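Local structure of cellulase (Rhodothermus marinus, 3B7M) at residues W9-V14 and T20-V25; W142-A147 and V179-I184. The protein probably hydrolyses internal beta-1,4-glucosidic bonds of cellulose, as an endoglucanase of glycosyl hydrolase family 12. One frame throughout, in Å; residues are numbered along the deposited sequence.

Overall arrangement
Both interactions involve the larger sheet of the jelly-roll, on opposite sides of the chain's centre. Their own centres are 29 Å apart, and their nearest atoms are about 18 Å apart. Interaction 1 lies in the hairpin of strands 11-14 and 19-22, at one margin of the sheet. Interaction 2 joins strand 140-148, next to the other margin, to the end of helix 171-181. Each contact is only partly buried. The chemistry differs with the place. Within the sheet, interaction 1 rests mainly on backbone hydrogen bonds. Between strand and helix end, the backbones stand further apart and interaction 2 is carried by side chains, chiefly two stacked tyrosine rings.

Interaction 1: W9-V14 and T20-V25; sequences WDTRTV and TVSNNV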
# COMPACT_ATOMS: atom_id res chain seq x y z
N TRP A 9 3.74 -17.24 -0.97
CA TRP A 9 3.56 -16.46 -2.19
C TRP A 9 2.20 -16.70 -2.86
O TRP A 9 2.04 -16.44 -4.07
CB TRP A 9 4.73 -16.73 -3.18
CG TRP A 9 6.13 -16.42 -2.63
CD1 TRP A 9 6.53 -15.25 -2.06
CD2 TRP A 9 7.29 -17.27 -2.64
NE1 TRP A 9 7.86 -15.32 -1.70
CE2 TRP A 9 8.35 -16.55 -2.05
CE3 TRP A 9 7.54 -18.58 -3.09
CZ2 TRP A 9 9.65 -17.09 -1.88
CZ3 TRP A 9 8.85 -19.13 -2.92
CH2 TRP A 9 9.88 -18.37 -2.32
N ASP A 10 1.23 -17.20 -2.09
CA ASP A 10 -0.11 -17.44 -2.61
C ASP A 10 -0.77 -16.15 -3.08
O ASP A 10 -0.60 -15.10 -2.46
CB ASP A 10 -1.02 -18.09 -1.57
CG ASP A 10 -0.74 -19.57 -1.40
OD1 ASP A 10 0.09 -20.14 -2.13
OD2 ASP A 10 -1.34 -20.19 -0.51
N THR A 11 -1.50 -16.25 -4.18
CA THR A 11 -2.31 -15.14 -4.67
C THR A 11 -3.63 -15.66 -5.26
O THR A 11 -3.73 -16.82 -5.66
CB THR A 11 -1.54 -14.30 -5.71
OG1 THR A 11 -2.31 -13.14 -6.06
CG2 THR A 11 -1.26 -15.11 -6.97
N ARG A 12 -4.63 -14.79 -5.27
CA ARG A 12 -5.93 -15.08 -5.90
C ARG A 12 -6.45 -13.83 -6.61
O ARG A 12 -6.35 -12.72 -6.08
CB ARG A 12 -6.97 -15.51 -4.85
CG ARG A 12 -6.82 -16.95 -4.33
CD ARG A 12 -7.03 -17.99 -5.43
NE ARG A 12 -7.02 -19.34 -4.87
CZ ARG A 12 -5.93 -20.06 -4.63
NH1 ARG A 12 -4.72 -19.58 -4.90
NH2 ARG A 12 -6.05 -21.28 -4.12
N THR A 13 -7.00 -14.02 -7.80
CA THR A 13 -7.72 -12.98 -8.52
C THR A 13 -9.12 -12.93 -7.92
O THR A 13 -9.72 -13.98 -7.66
CB THR A 13 -7.81 -13.30 -10.04
OG1 THR A 13 -6.50 -13.58 -10.56
CG2 THR A 13 -8.41 -12.14 -10.80
N VAL A 14 -9.64 -11.72 -7.70
CA VAL A 14 -10.93 -11.55 -7.06
C VAL A 14 -11.75 -10.47 -7.77
O VAL A 14 -11.26 -9.82 -8.70
CB VAL A 14 -10.76 -11.15 -5.55
CG1 VAL A 14 -9.99 -12.24 -4.78
CG2 VAL A 14 -10.06 -9.81 -5.43
N THR A 20 -6.19 -8.44 -7.34
CA THR A 20 -5.51 -9.64 -6.89
C THR A 20 -5.21 -9.50 -5.41
O THR A 20 -4.85 -8.40 -4.95
CB THR A 20 -4.22 -9.91 -7.70
OG1 THR A 20 -3.35 -8.78 -7.60
CG2 THR A 20 -4.53 -10.17 -9.18
N VAL A 21 -5.38 -10.58 -4.66
CA VAL A 21 -5.08 -10.58 -3.24
C VAL A 21 -3.91 -11.51 -3.01
O VAL A 21 -3.93 -12.65 -3.47
CB VAL A 21 -6.31 -11.02 -2.41
CG1 VAL A 21 -5.95 -11.18 -0.95
CG2 VAL A 21 -7.44 -10.01 -2.56
N SER A 22 -2.88 -11.01 -2.33
CA SER A 22 -1.64 -11.77 -2.13
C SER A 22 -1.23 -11.87 -0.68
O SER A 22 -1.32 -10.90 0.08
CB SER A 22 -0.49 -11.16 -2.93
OG SER A 22 -0.86 -10.98 -4.29
N ASN A 23 -0.73 -13.04 -0.32
CA ASN A 23 -0.21 -13.28 1.01
C ASN A 23 1.10 -12.52 1.23
O ASN A 23 1.28 -11.86 2.25
CB ASN A 23 -0.07 -14.79 1.24
CG ASN A 23 -0.33 -15.20 2.66
OD1 ASN A 23 -1.05 -14.52 3.41
ND2 ASN A 23 0.29 -16.31 3.07
N ASN A 24 2.00 -12.57 0.23
CA ASN A 24 3.17 -11.68 0.14
C ASN A 24 4.02 -11.67 1.43
O ASN A 24 4.28 -10.62 2.02
CB ASN A 24 2.72 -10.25 -0.26
CG ASN A 24 3.88 -9.36 -0.76
OD1 ASN A 24 3.84 -8.12 -0.62
ND2 ASN A 24 4.90 -9.96 -1.37
N VAL A 25 4.45 -12.85 1.86
CA VAL A 25 5.41 -12.95 2.96
C VAL A 25 6.83 -12.83 2.37
O VAL A 25 7.54 -13.82 2.20
CB VAL A 25 5.22 -14.24 3.82
CG1 VAL A 25 6.16 -14.24 5.03
CG2 VAL A 25 3.77 -14.37 4.29
O HOH W 1 2.16 -13.57 -2.64
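R12 and V21 pair through their backbones in both directions. R12 N gives a hydrogen bond to V21 O at 2.9 Å, and V21 N returns one to R12 O at 2.7 Å. They form a hydrogen-bonded pair of an antiparallel ladder. T11 with S22 and T13 with T20 are the non-hydrogen-bonded pairs before and after it. The short strands run antiparallel, with 156° between their directions. Beyond the paired strands, N23 N binds D10 O at 3.0 Å, almost straight at 173°. D10 O is also held by a water that donates to it at 3.2 Å. The same water accepts from N24 N at 3.0 Å, carrying the pairing one residue further.

The side chains of T11, T13, T20 and S22 share one face. In one of its two conformers, T11 holds OG1 opposite the backbone N (chi1 -173°). This places T11 OG1 3.1 Å from both V21 O and S22 OG, but the contact is doubtful.

R12 and V21 point to the other face. R12 bends back on its own strand, and NH1 binds T11 O at 3.0 Å. The oxygen lies in the guanidinium plane, but the nitrogen sits above the carbonyl plane. Apolar contact comes from V14 CG2 and V21 CG2, 3.9 Å apart, with the side chains at about a right angle.

D10 OD2 binds G7 N, and N23 OD1 binds Q32 NE2. Strand 11-14 is an outermost strand of the larger sheet. Strand 19-22 lies between it and strand 61-65, where T20 pairs with Q63 and S22 with N61. V21 packs on I34 and V36 of strand 32-37, and R12 on L5 of strand 2-5, so this beta hairpin turns its R12 and V21 face to the smaller sheet.

Interaction 2: W142-A147 and V179-I184; sequences WEVWYA and VARGYI
Y146 and Y183 bring the two backbones nearest, yet their CA atoms stay 8.5 Å apart. W142-A147 is extended and belongs to strand 140-148. V179-I184 holds the end of helix 171-181 and the turn after it. G182 closes the helix in a Schellman motif, with a positive phi of 91°. G182 N binds V179 O at 3.1 Å. The chain then turns and sends Y183 toward the strand.

The two tyrosines form an offset stack. Their ring centroids are 3.9 Å apart and the planes are tilted by only 8°. Y183 CE1 lies over the centre of the Y146 ring, and Y146 CD1 over the centre of the Y183 ring. The closest atoms are Y146 CE1 and Y183 CD1, at 3.4 Å. Y146 extends from the strand with CG opposite the backbone N (chi1 180°), which carries its ring out to the turn. R181 CB sits 3.6 Å above the opposite face of Y183, near the rim. Y183 is thus sandwiched between Y146 and the start of the R181 side chain.

R181 runs on past Y183 to V144. V144 CG2 lies over one face of the guanidinium, 4.2 Å from R181 NH2. The charge itself is paired with D177 through NE. Away from the turn, W145 NE1 binds E143 OE1 at 3.1 Å, reaching it from above the carboxylate plane. The other oxygen, OE2, forms a salt bridge with R131.

Neighbouring strands complete the packing: Y183 also touches V132 and I155, and R181 touches A133 and V135. This is a helix end packed on a sheet. It fits the family 12 jelly-roll, in which one main helix packs against the larger sheet.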
# COMPACT_ATOMS: atom_id res chain seq x y z
N TRP A 142 -0.79 15.39 6.97
CA TRP A 142 0.10 14.25 6.71
C TRP A 142 1.54 14.66 6.96
O TRP A 142 1.94 15.75 6.57
CB TRP A 142 -0.04 13.81 5.25
CG TRP A 142 -1.45 13.56 4.84
CD1 TRP A 142 -2.38 14.50 4.44
CD2 TRP A 142 -2.12 12.30 4.82
NE1 TRP A 142 -3.58 13.89 4.17
CE2 TRP A 142 -3.45 12.54 4.39
CE3 TRP A 142 -1.73 10.99 5.10
CZ2 TRP A 142 -4.38 11.51 4.24
CZ3 TRP A 142 -2.66 9.96 4.97
CH2 TRP A 142 -3.97 10.24 4.53
N GLU A 143 2.31 13.79 7.62
CA GLU A 143 3.76 13.92 7.65
C GLU A 143 4.30 13.32 6.37
O GLU A 143 3.83 12.25 5.94
CB GLU A 143 4.40 13.14 8.80
CG GLU A 143 3.91 13.43 10.19
CD GLU A 143 4.61 12.53 11.22
OE1 GLU A 143 4.87 11.32 10.92
OE2 GLU A 143 4.89 13.04 12.34
N VAL A 144 5.30 13.97 5.79
CA VAL A 144 5.93 13.50 4.57
C VAL A 144 7.31 12.99 4.95
O VAL A 144 8.08 13.68 5.61
CB VAL A 144 6.05 14.63 3.50
CG1 VAL A 144 6.61 14.08 2.17
CG2 VAL A 144 4.69 15.31 3.27
N TRP A 145 7.59 11.75 4.53
CA TRP A 145 8.87 11.12 4.74
C TRP A 145 9.45 10.80 3.37
O TRP A 145 8.72 10.42 2.45
CB TRP A 145 8.72 9.83 5.55
CG TRP A 145 8.17 10.03 6.95
CD1 TRP A 145 6.88 10.35 7.29
CD2 TRP A 145 8.90 9.93 8.17
NE1 TRP A 145 6.77 10.44 8.65
CE2 TRP A 145 8.00 10.19 9.22
CE3 TRP A 145 10.24 9.65 8.49
CZ2 TRP A 145 8.38 10.18 10.56
CZ3 TRP A 145 10.62 9.64 9.83
CH2 TRP A 145 9.69 9.90 10.85
N TYR A 146 10.76 10.94 3.25
CA TYR A 146 11.42 10.69 1.98
C TYR A 146 12.72 9.91 2.16
O TYR A 146 13.54 10.23 3.03
CB TYR A 146 11.68 12.01 1.23
CG TYR A 146 12.38 11.81 -0.10
CD1 TYR A 146 11.72 11.20 -1.16
CD2 TYR A 146 13.70 12.23 -0.29
CE1 TYR A 146 12.34 11.01 -2.38
CE2 TYR A 146 14.35 12.04 -1.52
CZ TYR A 146 13.65 11.42 -2.56
OH TYR A 146 14.24 11.21 -3.79
N ALA A 147 12.89 8.89 1.32
CA ALA A 147 14.09 8.08 1.28
C ALA A 147 14.61 8.01 -0.14
O ALA A 147 13.86 7.68 -1.08
CB ALA A 147 13.82 6.68 1.80
N VAL A 179 5.01 15.12 -7.08
CA VAL A 179 5.50 15.79 -8.30
C VAL A 179 6.04 17.20 -7.99
O VAL A 179 7.13 17.56 -8.44
CB VAL A 179 4.42 15.82 -9.43
CG1 VAL A 179 4.84 16.73 -10.60
CG2 VAL A 179 4.13 14.40 -9.93
N ALA A 180 5.28 17.98 -7.21
CA ALA A 180 5.71 19.33 -6.79
C ALA A 180 7.03 19.30 -6.03
O ALA A 180 7.81 20.24 -6.11
CB ALA A 180 4.63 20.00 -5.94
N ARG A 181 7.27 18.21 -5.31
CA ARG A 181 8.49 18.08 -4.51
C ARG A 181 9.71 17.55 -5.27
O ARG A 181 10.82 17.55 -4.73
CB ARG A 181 8.22 17.20 -3.29
CG ARG A 181 7.15 17.75 -2.40
CD ARG A 181 6.99 16.94 -1.14
NE ARG A 181 5.86 17.47 -0.40
CZ ARG A 181 5.93 18.49 0.46
NH1 ARG A 181 7.10 19.06 0.72
NH2 ARG A 181 4.83 18.93 1.05
N GLY A 182 9.50 17.11 -6.50
CA GLY A 182 10.56 16.58 -7.36
C GLY A 182 10.78 15.08 -7.25
O GLY A 182 11.66 14.53 -7.91
N TYR A 183 9.98 14.42 -6.41
CA TYR A 183 10.17 13.00 -6.12
C TYR A 183 9.63 12.07 -7.21
O TYR A 183 10.11 10.94 -7.37
CB TYR A 183 9.52 12.64 -4.78
CG TYR A 183 9.94 13.46 -3.57
CD1 TYR A 183 11.22 14.00 -3.46
CD2 TYR A 183 9.04 13.67 -2.51
CE1 TYR A 183 11.59 14.75 -2.34
CE2 TYR A 183 9.41 14.40 -1.39
CZ TYR A 183 10.68 14.93 -1.31
OH TYR A 183 11.03 15.65 -0.20
N ILE A 184 8.61 12.53 -7.94
CA ILE A 184 8.02 11.78 -9.05
C ILE A 184 8.06 12.64 -10.30
O ILE A 184 7.79 13.84 -10.25
CB ILE A 184 6.57 11.31 -8.72
CG1 ILE A 184 6.61 10.21 -7.66
CG2 ILE A 184 5.84 10.80 -9.96
CD1 ILE A 184 5.28 9.92 -7.03